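Local coordinates for hydrogenase (NiFe) small subunit HydA (Allochromatium vinosum, PDB 3MYR) that carries the iron-sulfur clusters that relay electrons between the nickel-iron active site of its large-subunit partner and an external acceptor in a heterodimeric hydrogenase, at the interface of chains A and B. Sequence-based numbering; all coordinates share one arbitrary frame. Chains: chain A, Hydrogenase (NiFe) small subunit HydA; chain B, Nickel-dependent hydrogenase large subunit.

Contact 1: the interface of chains A and B. Residues chain A 234-235, 237; chain B 203.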
loop_
_atom_site.group_PDB
_atom_site.type_symbol
_atom_site.label_atom_id
_atom_site.label_comp_id
_atom_site.label_asym_id
_atom_site.label_seq_id
_atom_site.Cartn_x
_atom_site.Cartn_y
_atom_site.Cartn_z
ATOM N N ASN A 234 -10.364 -0.140 14.118
ATOM C CA ASN A 234 -9.567 1.099 14.323
ATOM C C ASN A 234 -9.853 1.760 15.641
ATOM O O ASN A 234 -10.241 2.942 15.724
ATOM C CB ASN A 234 -9.761 2.077 13.140
ATOM C CG ASN A 234 -9.349 1.422 11.779
ATOM O OD1 ASN A 234 -10.201 1.038 10.954
ATOM N ND2 ASN A 234 -8.028 1.271 11.555
ATOM N N ASP A 235 -9.628 0.986 16.686
ATOM C CA ASP A 235 -9.891 1.406 18.040
ATOM C C ASP A 235 -11.368 1.748 18.266
ATOM O O ASP A 235 -11.661 2.803 18.803
ATOM C CB ASP A 235 -8.981 2.583 18.399
ATOM C CG ASP A 235 -8.776 2.699 19.915
ATOM O OD1 ASP A 235 -9.188 1.745 20.605
ATOM O OD2 ASP A 235 -8.322 3.735 20.399
ATOM N N THR A 237 -13.821 2.631 16.162
ATOM C CA THR A 237 -14.307 3.805 15.407
ATOM C C THR A 237 -15.603 3.449 14.623
ATOM O O THR A 237 -16.573 4.185 14.662
ATOM C CB THR A 237 -13.204 4.322 14.421
ATOM O OG1 THR A 237 -12.028 4.700 15.185
ATOM C CG2 THR A 237 -13.704 5.511 13.570
ATOM N N LYS B 203 -8.254 6.297 11.458
ATOM C CA LYS B 203 -9.693 6.374 11.871
ATOM C C LYS B 203 -10.519 7.171 10.875
ATOM O O LYS B 203 -11.735 7.009 10.802
ATOM C CB LYS B 203 -9.778 7.113 13.241
ATOM C CG LYS B 203 -9.188 6.258 14.373
ATOM C CD LYS B 203 -9.281 7.021 15.656
ATOM C CE LYS B 203 -8.726 6.114 16.782
ATOM N NZ LYS B 203 -8.766 7.045 17.970
#

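Contact 2: the interface of chains A and B. Residues chain A 43, 45-48; chain B 11-12.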
loop_
_atom_site.group_PDB
_atom_site.type_symbol
_atom_site.label_atom_id
_atom_site.label_comp_id
_atom_site.label_asym_id
_atom_site.label_seq_id
_atom_site.Cartn_x
_atom_site.Cartn_y
_atom_site.Cartn_z
ATOM N N HIS A 43 10.014 -8.051 6.089
ATOM C CA HIS A 43 10.411 -7.329 4.852
ATOM C C HIS A 43 10.042 -5.884 4.855
ATOM O O HIS A 43 10.768 -5.073 4.283
ATOM C CB HIS A 43 9.720 -7.882 3.582
ATOM C CG HIS A 43 10.360 -9.107 3.014
ATOM N ND1 HIS A 43 9.997 -9.630 1.784
ATOM C CD2 HIS A 43 11.309 -9.944 3.517
ATOM C CE1 HIS A 43 10.689 -10.739 1.551
ATOM N NE2 HIS A 43 11.486 -10.955 2.591
ATOM N N LEU A 45 9.887 -3.753 7.204
ATOM C CA LEU A 45 10.544 -2.913 8.223
ATOM C C LEU A 45 12.067 -3.070 8.377
ATOM O O LEU A 45 12.685 -2.227 8.997
ATOM C CB LEU A 45 9.905 -3.117 9.593
ATOM C CG LEU A 45 8.417 -2.686 9.658
ATOM C CD1 LEU A 45 7.883 -3.103 11.008
ATOM C CD2 LEU A 45 8.256 -1.171 9.501
ATOM N N GLN A 46 12.589 -4.180 7.886
ATOM C CA GLN A 46 14.008 -4.607 8.055
ATOM C C GLN A 46 14.989 -3.513 7.635
ATOM O O GLN A 46 14.826 -2.968 6.542
ATOM C CB GLN A 46 14.243 -5.843 7.189
ATOM C CG GLN A 46 15.388 -6.726 7.720
ATOM C CD GLN A 46 14.946 -7.541 8.912
ATOM O OE1 GLN A 46 13.758 -7.751 9.105
ATOM N NE2 GLN A 46 15.906 -8.029 9.715
ATOM N N ALA A 47 15.944 -3.135 8.511
ATOM C CA ALA A 47 17.000 -2.175 8.073
ATOM C C ALA A 47 17.772 -2.717 6.866
ATOM O O ALA A 47 17.952 -2.027 5.856
ATOM C CB ALA A 47 17.948 -1.875 9.164
ATOM N N ALA A 48 18.238 -3.962 6.996
ATOM C CA ALA A 48 19.129 -4.599 6.038
ATOM C C ALA A 48 18.288 -5.174 4.889
ATOM O O ALA A 48 17.120 -5.541 5.085
ATOM C CB ALA A 48 19.866 -5.733 6.750
ATOM N N THR B 11 14.256 -4.703 1.002
ATOM C CA THR B 11 13.310 -4.537 2.103
ATOM C C THR B 11 12.894 -3.059 2.247
ATOM O O THR B 11 13.381 -2.188 1.537
ATOM C CB THR B 11 13.937 -5.026 3.404
ATOM O OG1 THR B 11 15.144 -4.278 3.638
ATOM C CG2 THR B 11 14.315 -6.577 3.271
ATOM N N ARG B 12 11.994 -2.790 3.181
ATOM C CA ARG B 12 11.464 -1.448 3.342
ATOM C C ARG B 12 10.873 -0.926 2.059
ATOM O O ARG B 12 11.031 0.254 1.720
ATOM C CB ARG B 12 12.517 -0.509 3.952
ATOM C CG ARG B 12 12.512 -0.743 5.479
ATOM C CD ARG B 12 13.531 0.140 6.205
ATOM N NE ARG B 12 14.914 -0.129 5.776
ATOM C CZ ARG B 12 15.720 0.729 5.137
ATOM N NH1 ARG B 12 15.330 1.955 4.764
ATOM N NH2 ARG B 12 16.992 0.394 4.916
HETATM O O HOH W 1 16.604 -2.262 3.271
#

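Contact 3: the interface of chains A and B. Residues chain A 237-238, 242; chain B 203, 206-207, 238.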
loop_
_atom_site.group_PDB
_atom_site.type_symbol
_atom_site.label_atom_id
_atom_site.label_comp_id
_atom_site.label_asym_id
_atom_site.label_seq_id
_atom_site.Cartn_x
_atom_site.Cartn_y
_atom_site.Cartn_z
ATOM N N THR A 237 -13.821 2.631 16.162
ATOM C CA THR A 237 -14.307 3.805 15.407
ATOM C C THR A 237 -15.603 3.449 14.623
ATOM O O THR A 237 -16.573 4.185 14.662
ATOM C CB THR A 237 -13.204 4.322 14.421
ATOM O OG1 THR A 237 -12.028 4.700 15.185
ATOM C CG2 THR A 237 -13.704 5.511 13.570
ATOM N N SER A 238 -15.546 2.389 13.832
ATOM C CA SER A 238 -16.635 2.032 12.983
ATOM C C SER A 238 -16.430 0.613 12.499
ATOM O O SER A 238 -15.552 -0.082 12.941
ATOM C CB SER A 238 -16.718 2.996 11.814
ATOM O OG SER A 238 -17.985 2.896 11.156
ATOM N N GLU A 242 -21.682 -0.536 9.776
ATOM C CA GLU A 242 -22.028 0.742 10.394
ATOM C C GLU A 242 -21.786 1.928 9.443
ATOM O O GLU A 242 -22.559 2.873 9.394
ATOM C CB GLU A 242 -21.231 0.944 11.690
ATOM C CG GLU A 242 -21.503 2.308 12.270
ATOM C CD GLU A 242 -20.788 2.561 13.632
ATOM O OE1 GLU A 242 -20.561 3.731 13.965
ATOM O OE2 GLU A 242 -20.498 1.626 14.392
ATOM N N LYS B 203 -8.254 6.297 11.458
ATOM C CA LYS B 203 -9.693 6.374 11.871
ATOM C C LYS B 203 -10.519 7.171 10.875
ATOM O O LYS B 203 -11.735 7.009 10.802
ATOM C CB LYS B 203 -9.778 7.113 13.241
ATOM C CG LYS B 203 -9.188 6.258 14.373
ATOM C CD LYS B 203 -9.281 7.021 15.656
ATOM C CE LYS B 203 -8.726 6.114 16.782
ATOM N NZ LYS B 203 -8.766 7.045 17.970
ATOM N N ALA B 206 -12.003 4.915 8.492
ATOM C CA ALA B 206 -12.973 4.002 9.116
ATOM C C ALA B 206 -14.325 4.708 9.248
ATOM O O ALA B 206 -15.376 4.114 9.018
ATOM C CB ALA B 206 -12.451 3.539 10.489
ATOM N N ILE B 207 -14.292 6.015 9.504
ATOM C CA ILE B 207 -15.542 6.745 9.600
ATOM C C ILE B 207 -16.372 6.713 8.283
ATOM O O ILE B 207 -17.521 6.320 8.286
ATOM C CB ILE B 207 -15.331 8.176 10.114
ATOM C CG1 ILE B 207 -14.842 8.136 11.562
ATOM C CG2 ILE B 207 -16.664 9.050 9.964
ATOM C CD1 ILE B 207 -14.358 9.562 12.093
ATOM N N ARG B 238 -20.409 12.553 14.190
ATOM C CA ARG B 238 -19.344 11.948 13.330
ATOM C C ARG B 238 -18.524 13.023 12.582
ATOM O O ARG B 238 -17.294 12.913 12.407
ATOM C CB ARG B 238 -19.921 10.958 12.328
ATOM C CG ARG B 238 -20.716 9.797 12.971
ATOM C CD ARG B 238 -19.694 9.022 13.779
ATOM N NE ARG B 238 -19.368 7.742 13.229
ATOM C CZ ARG B 238 -18.395 6.919 13.651
ATOM N NH1 ARG B 238 -17.496 7.229 14.595
ATOM N NH2 ARG B 238 -18.294 5.768 13.054
HETATM O O HOH W 2 -19.002 5.355 10.205
#

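Contact 1: the interface of chains A and B
The side-chain hydroxyl of A:Thr237 lies against the aliphatic chain of B:Lys203 and donates a short hydrogen bond within its own loop, OG1 to the backbone O of A:Asn234 at 2.6 Å. At the acceptor the C=O...donor angle is 149°, and the donor is tilted 27° from the carbonyl plane. The bond closes the turn from A:Asn234 to A:Thr237 and probably steadies the surface along which the lysine lies. Here a small-subunit loop meets the start of large-subunit helix 203-209 in the heterodimer interface. OG1 of A:Thr237 is 3.3 Å from CG of B:Lys203, and the two side chains cross at about a right angle. Beyond CG the lysine runs extended, chi2 179°, which carries it past the turn: its CE reaches 3.7 Å from O of A:Asn234. CE also packs on CB of A:Asp235 at 3.9 Å, the two side chains lying alongside and pointing the same way. An alanine in place of B:Lys203 would probably leave a gap beside A:Thr237 OG1 and deprive the A:Asp235 carboxylate of its nearby positive charge. Any attraction is probably loose, since the ammonium NZ of B:Lys203 stands 4.1 Å from the carboxylate OD2 of A:Asp235.

Contact 2: the interface of chains A and B
CB of A:Gln46 packs against CB of B:Thr11 at 3.9 Å, and CA of A:Leu45 against CG of B:Arg12 at 4.0 Å, the small carbon centre of the patch. Around it, in this loop-to-loop part of the heterodimer interface, B:Thr11 and B:Arg12 read backbone oxygens of the small subunit, so these bonds do not depend on its side chains. The backbone N of B:Arg12 donates to O of A:His43 at 2.8 Å, nearly in line with the carbonyl bond. Two donors share O of A:Gln46 and come from opposite faces of its plane: NE of B:Arg12 at 2.9 Å, and the hydroxyl OG1 of B:Thr11 at 3.2 Å. The same OG1 lies 2.8 Å from O of A:Ala48, above that carbonyl plane too; its hydrogen cannot point fully at both and probably favours one or is shared. With OG1 held between its own backbone N and carbonyl carbon (chi1 58°), B:Thr11 turns its hydroxyl to these oxygens, and a water joins it to O of A:Ala47. B:Arg12 bends at chi3 (-62°), bringing the guanidinium edge-on to the loop. Its NH2 meets a lone pair of A:Ala47 O at 2.8 Å, in the plane of both groups, almost straight at 177°.

Contact 3: the interface of chains A and B
A:Thr237 and B:Arg238 bury the most surface here, 72 and 56 Å², and they meet through a backbone carbonyl. NH2 of B:Arg238 donates to O of A:Thr237 at 2.8 Å; the oxygen is close to the guanidinium plane, while the donor is tilted 31° from the carbonyl plane. A weak bond from NH1 reaches the same oxygen, which is thus approached by both terminal nitrogens of the guanidinium. Bends at chi2 and chi3 shape the arginine chain as it reaches from helix 236-265, presenting its guanidinium edge to the loop. On one face, toward the rim, lies CG1 of B:Ile207. That carbon also presses tightly on the methyl CG2 of A:Thr237, at 3.5 Å. The threonine chi1 of -60° for OG1 leaves CG2 anti to the backbone N, turned toward helix 203-209, where CB of B:Ala206 lies 3.9 Å from it.

A:Ser238, with 18 Å² hidden, extends the polar side. Its OG meets a water at 2.8 Å, and that water is also 2.6 Å from O of B:Ile207 and within bonding reach of B:Arg238 NH2. OE1 of A:Glu242 forms a salt bridge to the same NH2 at 3.2 Å. The N-H is not aimed at OE1, so the link is probably electrostatic; the carboxylate and guanidinium planes are turned 34° apart. Carbonyl, carboxylate and water together probably anchor the small-subunit loop on two large-subunit helices, helping to hold the heterodimer together.

Contact 1 and contact 3 adjoin, their C-alpha centres about 6 Å apart, and they share A:Thr237 and B:Lys203: the threonine hydroxyl serves the former, its methyl and carbonyl the latter. Both therefore set one small-subunit loop on helix 203-209, and contact 3 adds helix 236-265. Contact 2 is separate, its centre about 27 Å from contact 1 and 31 Å from contact 3, and joins a loop between strand 38-41 and helix 50-63 to a loop near the large-subunit N-terminus. Such widely spaced attachments probably help fix the relative orientation of the subunits in the heterodimer.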